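Local coordinates for protein VAL-1 (Chlorella virus, PDB 3GNE) that is an alginate lyase of polysaccharide lyase family 14, cleaving the uronic acid chain of alginate, probably by beta-elimination, at residues T74-F85 with L160-G171. Numbering follows the deposited sequence.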
ATOM      1  N   THR A  74       4.851  -3.285   9.810  1.00  9.22           N
ATOM      2  CA  THR A  74       3.461  -3.245   9.344  1.00  9.56           C
ATOM      3  C   THR A  74       3.015  -1.790   9.274  1.00  9.84           C
ATOM      4  O   THR A  74       3.379  -0.968  10.117  1.00 10.15           O
ATOM      5  CB  THR A  74       2.620  -4.077  10.315  1.00  9.71           C
ATOM      6  OG1 THR A  74       3.056  -5.439  10.108  1.00 11.68           O
ATOM      7  CG2 THR A  74       1.136  -3.946  10.005  1.00 11.05           C
ATOM      8  N   PHE A  75       2.240  -1.482   8.234  1.00 10.13           N
ATOM      9  CA  PHE A  75       1.556  -0.201   8.185  1.00  9.86           C
ATOM     10  C   PHE A  75       0.054  -0.473   8.152  1.00  8.63           C
ATOM     11  O   PHE A  75      -0.409  -1.519   7.625  1.00  9.98           O
ATOM     12  CB  PHE A  75       1.979   0.607   6.934  1.00 10.71           C
ATOM     13  CG  PHE A  75       3.375   1.221   7.191  1.00 10.69           C
ATOM     14  CD1 PHE A  75       3.467   2.423   7.871  1.00 11.51           C
ATOM     15  CD2 PHE A  75       4.515   0.573   6.754  1.00 11.86           C
ATOM     16  CE1 PHE A  75       4.710   2.981   8.178  1.00 12.70           C
ATOM     17  CE2 PHE A  75       5.776   1.113   7.009  1.00 12.72           C
ATOM     18  CZ  PHE A  75       5.823   2.328   7.661  1.00 12.84           C
ATOM     19  N   ALA A  76      -0.680   0.448   8.737  1.00  9.16           N
ATOM     20  CA  ALA A  76      -2.129   0.240   8.893  1.00  9.47           C
ATOM     21  C   ALA A  76      -2.844   1.577   8.719  1.00  8.76           C
ATOM     22  O   ALA A  76      -2.247   2.642   8.935  1.00  9.23           O
ATOM     23  CB  ALA A  76      -2.415  -0.338  10.267  1.00 11.17           C
ATOM     24  N   TRP A  77      -4.084   1.521   8.303  1.00  8.81           N
ATOM     25  CA  TRP A  77      -4.899   2.731   8.119  1.00  9.40           C
ATOM     26  C   TRP A  77      -6.352   2.292   8.104  1.00  9.09           C
ATOM     27  O   TRP A  77      -6.633   1.076   8.035  1.00 10.73           O
ATOM     28  CB  TRP A  77      -4.578   3.503   6.819  1.00  8.86           C
ATOM     29  CG  TRP A  77      -4.630   2.622   5.600  1.00  8.44           C
ATOM     30  CD1 TRP A  77      -5.722   2.388   4.797  1.00  8.18           C
ATOM     31  CD2 TRP A  77      -3.570   1.842   5.042  1.00  8.99           C
ATOM     32  NE1 TRP A  77      -5.392   1.513   3.768  1.00  8.21           N
ATOM     33  CE2 TRP A  77      -4.070   1.164   3.903  1.00  8.51           C
ATOM     34  CE3 TRP A  77      -2.206   1.654   5.408  1.00  8.91           C
ATOM     35  CZ2 TRP A  77      -3.289   0.310   3.111  1.00  8.49           C
ATOM     36  CZ3 TRP A  77      -1.440   0.800   4.604  1.00  8.80           C
ATOM     37  CH2 TRP A  77      -1.963   0.148   3.497  1.00  8.44           C
ATOM     38  N   GLU A  78      -7.236   3.264   8.186  1.00  8.63           N
ATOM     39  CA  GLU A  78      -8.667   2.965   8.091  1.00  9.37           C
ATOM     40  C   GLU A  78      -9.262   3.737   6.947  1.00  9.44           C
ATOM     41  O   GLU A  78      -8.828   4.862   6.662  1.00 10.23           O
ATOM     42  CB  GLU A  78      -9.397   3.364   9.398  1.00 10.36           C
ATOM     43  CG  GLU A  78      -8.764   2.535  10.561  1.00 11.51           C
ATOM     44  CD  GLU A  78      -9.342   2.966  11.885  1.00 15.57           C
ATOM     45  OE1 GLU A  78     -10.448   3.523  11.916  1.00 29.47           O
ATOM     46  OE2 GLU A  78      -8.748   2.722  12.944  1.00 18.63           O
ATOM     47  N   VAL A  79     -10.252   3.148   6.267  1.00 10.00           N
ATOM     48  CA  VAL A  79     -10.894   3.867   5.137  1.00  8.57           C
ATOM     49  C   VAL A  79     -12.401   3.714   5.171  1.00  8.10           C
ATOM     50  O   VAL A  79     -12.946   2.668   5.461  1.00 10.06           O
ATOM     51  CB  VAL A  79     -10.309   3.318   3.829  1.00  9.33           C
ATOM     52  CG1 VAL A  79     -10.611   1.815   3.701  1.00 11.23           C
ATOM     53  CG2 VAL A  79     -10.854   4.108   2.638  1.00  9.92           C
ATOM     54  N   PHE A  80     -13.070   4.828   4.913  1.00  9.27           N
ATOM     55  CA  PHE A  80     -14.522   4.932   4.883  1.00  9.69           C
ATOM     56  C   PHE A  80     -14.956   5.241   3.438  1.00  9.44           C
ATOM     57  O   PHE A  80     -14.547   6.273   2.880  1.00  9.65           O
ATOM     58  CB  PHE A  80     -14.929   6.043   5.823  1.00 10.10           C
ATOM     59  CG  PHE A  80     -16.420   6.200   6.099  1.00 10.75           C
ATOM     60  CD1 PHE A  80     -16.910   5.830   7.357  1.00 12.00           C
ATOM     61  CD2 PHE A  80     -17.329   6.709   5.198  1.00 13.55           C
ATOM     62  CE1 PHE A  80     -18.240   6.020   7.656  1.00 13.56           C
ATOM     63  CE2 PHE A  80     -18.670   6.901   5.485  1.00 12.63           C
ATOM     64  CZ  PHE A  80     -19.150   6.556   6.729  1.00 13.17           C
ATOM     65  N   TYR A  81     -15.751   4.334   2.900  1.00  9.28           N
ATOM     66  CA  TYR A  81     -16.364   4.457   1.565  1.00  9.42           C
ATOM     67  C   TYR A  81     -17.846   4.778   1.752  1.00  9.54           C
ATOM     68  O   TYR A  81     -18.575   3.838   2.137  1.00 11.28           O
ATOM     69  CB  TYR A  81     -16.209   3.143   0.811  1.00 10.01           C
ATOM     70  CG  TYR A  81     -14.746   2.904   0.415  1.00  9.34           C
ATOM     71  CD1 TYR A  81     -14.231   3.697  -0.634  1.00  9.44           C
ATOM     72  CD2 TYR A  81     -13.942   1.942   1.015  1.00  9.00           C
ATOM     73  CE1 TYR A  81     -12.895   3.480  -1.022  1.00  9.15           C
ATOM     74  CE2 TYR A  81     -12.614   1.760   0.620  1.00  9.07           C
ATOM     75  CZ  TYR A  81     -12.127   2.543  -0.405  1.00  9.03           C
ATOM     76  OH  TYR A  81     -10.804   2.400  -0.825  1.00  9.80           O
ATOM     77  N   PRO A  82     -18.281   5.993   1.496  1.00 10.48           N
ATOM     78  CA  PRO A  82     -19.707   6.264   1.621  1.00 11.18           C
ATOM     79  C   PRO A  82     -20.507   5.369   0.694  1.00 11.19           C
ATOM     80  O   PRO A  82     -20.053   5.052  -0.407  1.00 11.42           O
ATOM     81  CB  PRO A  82     -19.823   7.725   1.173  1.00 12.22           C
ATOM     82  CG  PRO A  82     -18.462   8.320   1.485  1.00 12.05           C
ATOM     83  CD  PRO A  82     -17.505   7.178   1.119  1.00 11.25           C
ATOM     84  N   LYS A  83     -21.719   5.007   1.108  1.00 11.48           N
ATOM     85  CA  LYS A  83     -22.635   4.267   0.269  1.00 13.94           C
ATOM     86  C   LYS A  83     -22.696   4.794  -1.158  1.00 12.59           C
ATOM     87  O   LYS A  83     -22.809   6.031  -1.288  1.00 15.89           O
ATOM     88  CB  LYS A  83     -24.024   4.316   0.943  1.00 14.51           C
ATOM     89  CG  LYS A  83     -25.044   3.341   0.331  1.00 19.41           C
ATOM     90  CD  LYS A  83     -26.438   3.637   0.819  1.00 27.38           C
ATOM     91  CE  LYS A  83     -27.512   2.660   0.357  1.00 32.65           C
ATOM     92  NZ  LYS A  83     -28.765   2.901   1.192  1.00 33.30           N
ATOM     93  N   GLY A  84     -22.606   3.911  -2.172  1.00 13.47           N
ATOM     94  CA  GLY A  84     -22.687   4.413  -3.555  1.00 13.77           C
ATOM     95  C   GLY A  84     -21.311   4.574  -4.173  1.00 12.30           C
ATOM     96  O   GLY A  84     -21.241   4.731  -5.384  1.00 13.30           O
ATOM     97  N   PHE A  85     -20.227   4.482  -3.360  1.00 10.88           N
ATOM     98  CA  PHE A  85     -18.917   4.575  -3.990  1.00 10.41           C
ATOM     99  C   PHE A  85     -18.773   3.472  -5.007  1.00  9.29           C
ATOM    100  O   PHE A  85     -19.157   2.313  -4.741  1.00 11.09           O
ATOM    101  CB  PHE A  85     -17.860   4.457  -2.842  1.00 10.32           C
ATOM    102  CG  PHE A  85     -16.441   4.699  -3.323  1.00  9.11           C
ATOM    103  CD1 PHE A  85     -15.899   5.972  -3.184  1.00  8.92           C
ATOM    104  CD2 PHE A  85     -15.655   3.682  -3.867  1.00  8.94           C
ATOM    105  CE1 PHE A  85     -14.581   6.220  -3.609  1.00 10.64           C
ATOM    106  CE2 PHE A  85     -14.352   3.910  -4.295  1.00  9.69           C
ATOM    107  CZ  PHE A  85     -13.827   5.179  -4.136  1.00 10.28           C
ATOM    108  N   LEU A 160     -14.361  -4.682   1.898  1.00 10.89           N
ATOM    109  CA  LEU A 160     -14.529  -3.248   2.191  1.00 10.60           C
ATOM    110  C   LEU A 160     -16.015  -2.916   2.152  1.00 11.75           C
ATOM    111  O   LEU A 160     -16.637  -2.863   1.078  1.00 15.68           O
ATOM    112  CB  LEU A 160     -13.743  -2.410   1.194  1.00 10.08           C
ATOM    113  CG  LEU A 160     -12.241  -2.701   1.165  1.00 10.93           C
ATOM    114  CD1 LEU A 160     -11.625  -1.964  -0.032  1.00 12.06           C
ATOM    115  CD2 LEU A 160     -11.582  -2.251   2.478  1.00 13.03           C
ATOM    116  N   LYS A 161     -16.581  -2.719   3.336  1.00 11.22           N
ATOM    117  CA  LYS A 161     -17.988  -2.430   3.438  1.00 11.51           C
ATOM    118  C   LYS A 161     -18.249  -0.954   3.326  1.00 11.35           C
ATOM    119  O   LYS A 161     -17.362  -0.131   3.572  1.00 12.66           O
ATOM    120  CB  LYS A 161     -18.501  -2.948   4.788  1.00 13.23           C
ATOM    121  CG  LYS A 161     -18.227  -4.424   5.067  1.00 14.66           C
ATOM    122  CD  LYS A 161     -18.658  -5.373   3.951  1.00 18.89           C
ATOM    123  CE  LYS A 161     -18.364  -6.803   4.438  1.00 21.55           C
ATOM    124  NZ  LYS A 161     -18.673  -7.812   3.389  1.00 25.06           N
ATOM    125  N   TYR A 162     -19.481  -0.580   2.960  1.00 11.56           N
ATOM    126  CA  TYR A 162     -19.859   0.844   2.918  1.00 11.22           C
ATOM    127  C   TYR A 162     -20.193   1.419   4.289  1.00 11.20           C
ATOM    128  O   TYR A 162     -20.712   0.732   5.184  1.00 12.48           O
ATOM    129  CB  TYR A 162     -21.098   1.019   2.007  1.00 12.39           C
ATOM    130  CG  TYR A 162     -20.872   0.800   0.539  1.00 11.95           C
ATOM    131  CD1 TYR A 162     -19.962   1.535  -0.160  1.00 12.12           C
ATOM    132  CD2 TYR A 162     -21.585  -0.183  -0.184  1.00 16.50           C
ATOM    133  CE1 TYR A 162     -19.743   1.334  -1.509  1.00 12.71           C
ATOM    134  CE2 TYR A 162     -21.390  -0.397  -1.538  1.00 18.93           C
ATOM    135  CZ  TYR A 162     -20.449   0.379  -2.186  1.00 15.49           C
ATOM    136  OH  TYR A 162     -20.258   0.187  -3.534  1.00 17.17           O
ATOM    137  N   ASP A 163     -19.959   2.724   4.443  1.00 11.81           N
ATOM    138  CA  ASP A 163     -20.419   3.483   5.600  1.00 12.97           C
ATOM    139  C   ASP A 163     -19.809   2.979   6.900  1.00 13.00           C
ATOM    140  O   ASP A 163     -20.466   3.037   7.965  1.00 14.06           O
ATOM    141  CB  ASP A 163     -21.970   3.406   5.613  1.00 13.39           C
ATOM    142  CG  ASP A 163     -22.619   4.319   4.595  1.00 14.55           C
ATOM    143  OD1 ASP A 163     -21.939   5.157   3.972  1.00 13.32           O
ATOM    144  OD2 ASP A 163     -23.872   4.228   4.426  1.00 13.63           O
ATOM    145  N   VAL A 164     -18.604   2.448   6.883  1.00 12.53           N
ATOM    146  CA  VAL A 164     -17.892   1.962   8.059  1.00 14.08           C
ATOM    147  C   VAL A 164     -16.402   2.278   7.955  1.00 12.88           C
ATOM    148  O   VAL A 164     -15.856   2.369   6.855  1.00 13.40           O
ATOM    149  CB  VAL A 164     -17.918   0.442   8.212  1.00 18.75           C
ATOM    150  CG1 VAL A 164     -19.317  -0.076   8.167  1.00 22.64           C
ATOM    151  CG2 VAL A 164     -17.174  -0.308   7.118  1.00 22.61           C
ATOM    152  N   TRP A 165     -15.749   2.390   9.096  1.00 12.70           N
ATOM    153  CA  TRP A 165     -14.306   2.515   9.050  1.00 12.08           C
ATOM    154  C   TRP A 165     -13.688   1.156   8.861  1.00 12.55           C
ATOM    155  O   TRP A 165     -13.579   0.347   9.802  1.00 18.49           O
ATOM    156  CB  TRP A 165     -13.822   3.215  10.323  1.00 12.70           C
ATOM    157  CG  TRP A 165     -14.224   4.661  10.282  1.00 12.33           C
ATOM    158  CD1 TRP A 165     -15.235   5.270  10.949  1.00 14.43           C
ATOM    159  CD2 TRP A 165     -13.591   5.671   9.500  1.00 11.60           C
ATOM    160  NE1 TRP A 165     -15.298   6.610  10.652  1.00 14.99           N
ATOM    161  CE2 TRP A 165     -14.277   6.882   9.746  1.00 13.22           C
ATOM    162  CE3 TRP A 165     -12.519   5.653   8.624  1.00 11.33           C
ATOM    163  CZ2 TRP A 165     -13.903   8.060   9.141  1.00 13.28           C
ATOM    164  CZ3 TRP A 165     -12.151   6.833   8.007  1.00 11.73           C
ATOM    165  CH2 TRP A 165     -12.838   8.030   8.257  1.00 13.25           C
ATOM    166  N   ASN A 166     -13.279   0.845   7.660  1.00 11.19           N
ATOM    167  CA  ASN A 166     -12.635  -0.460   7.419  1.00 10.05           C
ATOM    168  C   ASN A 166     -11.189  -0.373   7.903  1.00  9.74           C
ATOM    169  O   ASN A 166     -10.537   0.634   7.559  1.00 12.53           O
ATOM    170  CB  ASN A 166     -12.605  -0.788   5.929  1.00 10.88           C
ATOM    171  CG  ASN A 166     -14.016  -0.975   5.365  1.00 10.11           C
ATOM    172  OD1 ASN A 166     -14.602  -2.045   5.555  1.00 11.61           O
ATOM    173  ND2 ASN A 166     -14.525   0.003   4.624  1.00 11.36           N
ATOM    174  N   ARG A 167     -10.716  -1.351   8.613  1.00  9.48           N
ATOM    175  CA  ARG A 167      -9.367  -1.389   9.139  1.00  9.65           C
ATOM    176  C   ARG A 167      -8.486  -2.257   8.255  1.00 10.32           C
ATOM    177  O   ARG A 167      -8.778  -3.431   8.075  1.00 12.70           O
ATOM    178  CB  ARG A 167      -9.374  -1.935  10.586  1.00 13.34           C
ATOM    179  CG  ARG A 167     -10.251  -1.072  11.483  1.00 16.74           C
ATOM    180  CD  ARG A 167     -10.267  -1.628  12.896  1.00 26.42           C
ATOM    181  NE  ARG A 167     -10.621  -3.022  12.992  1.00 39.46           N
ATOM    182  CZ  ARG A 167     -11.687  -3.777  12.818  1.00 36.89           C
ATOM    183  NH1 ARG A 167     -11.597  -5.085  13.020  1.00 38.85           N
ATOM    184  NH2 ARG A 167     -12.848  -3.230  12.426  1.00 48.05           N
ATOM    185  N   ILE A 168      -7.408  -1.637   7.741  1.00 10.07           N
ATOM    186  CA  ILE A 168      -6.516  -2.325   6.837  1.00 10.13           C
ATOM    187  C   ILE A 168      -5.115  -2.394   7.440  1.00  9.41           C
ATOM    188  O   ILE A 168      -4.647  -1.405   7.996  1.00 10.61           O
ATOM    189  CB  ILE A 168      -6.417  -1.524   5.505  1.00 12.39           C
ATOM    190  CG1 ILE A 168      -7.812  -1.174   4.949  1.00 19.92           C
ATOM    191  CG2 ILE A 168      -5.553  -2.291   4.508  1.00 13.25           C
ATOM    192  CD1 ILE A 168      -8.645  -2.351   4.555  1.00 36.35           C
ATOM    193  N   GLU A 169      -4.397  -3.507   7.267  1.00  9.18           N
ATOM    194  CA  GLU A 169      -2.993  -3.517   7.643  1.00 10.08           C
ATOM    195  C   GLU A 169      -2.235  -4.273   6.550  1.00  8.87           C
ATOM    196  O   GLU A 169      -2.787  -5.211   5.946  1.00 10.59           O
ATOM    197  CB  GLU A 169      -2.730  -4.246   9.002  1.00 12.34           C
ATOM    198  CG  GLU A 169      -3.660  -3.756  10.128  1.00 13.06           C
ATOM    199  CD  GLU A 169      -3.139  -4.241  11.487  1.00 15.60           C
ATOM    200  OE1 GLU A 169      -1.941  -4.559  11.638  1.00 15.25           O
ATOM    201  OE2 GLU A 169      -3.959  -4.220  12.399  1.00 18.23           O
ATOM    202  N   ILE A 170      -0.973  -3.914   6.393  1.00  9.53           N
ATOM    203  CA  ILE A 170      -0.138  -4.681   5.496  1.00  8.29           C
ATOM    204  C   ILE A 170       1.221  -4.874   6.179  1.00  8.92           C
ATOM    205  O   ILE A 170       1.877  -3.866   6.514  1.00  9.87           O
ATOM    206  CB  ILE A 170       0.025  -4.062   4.084  1.00  9.39           C
ATOM    207  CG1 ILE A 170       0.848  -4.952   3.157  1.00  9.63           C
ATOM    208  CG2 ILE A 170       0.528  -2.627   4.093  1.00  9.71           C
ATOM    209  CD1 ILE A 170       0.659  -4.671   1.673  1.00 10.80           C
ATOM    210  N   GLY A 171       1.609  -6.133   6.332  1.00  9.61           N
ATOM    211  CA  GLY A 171       2.890  -6.476   6.940  1.00 10.08           C
ATOM    212  C   GLY A 171       3.881  -6.947   5.892  1.00  9.69           C
ATOM    213  O   GLY A 171       3.524  -7.592   4.899  1.00  9.97           O
TER
HETATM  214  O   HOH W   1     -16.786   2.290   4.432  1.00 11.42           O
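Phe75, Trp77 and Val79 pair through their backbones with Ile170, Ile168 and Asn166, joining strands 74-80 and 166-171 as antiparallel neighbours; Ile168 N meets Trp77 O at 2.8 Å. Past the strands, Tyr81 O accepts Asp163 N, and a water accepts from Tyr81 N (2.8 Å) and lies within bonding distance of Val164 O.

Beyond the last regular pair, side chains supply much of the bonding. Val79 O is gripped from opposite faces of its carbonyl plane by Asn166 N and, in a longer bond, Asn166 ND2 (3.2 Å). Asn166 OD1 accepts from Lys161 N while ND2 donates in its amide plane to Lys161 O, fixing the group's rotation. Within the Pro82-Phe85 type II turn, Lys83 N meets Asp163 OD1 from above the carboxylate plane (2.9 Å), and Tyr162 OH donates to Phe85 O at 2.7 Å, nearly straight on.

Apolar contacts divide between the sheet faces. Trp77 CG sits between backbone N and carbonyl carbon (chi1 53°), bringing the indole toward the partner strand, where Ile168 CB lies over its pyrrole face; Ile117 of the other sheet touches both residues. On the reverse face, Phe80 CB lies 3.6 Å from the centroid of the Trp165 six-membered ring, and the Phe80 ring edge faces the five-membered ring, planes 56° apart; Asp35 holds Trp165 NE1.

Side-chain bonds of Asn166, Asp163 and Tyr162 thus supplement, then largely take over from, backbone pairing where strand geometry ends in this concanavalin-like beta-sandwich.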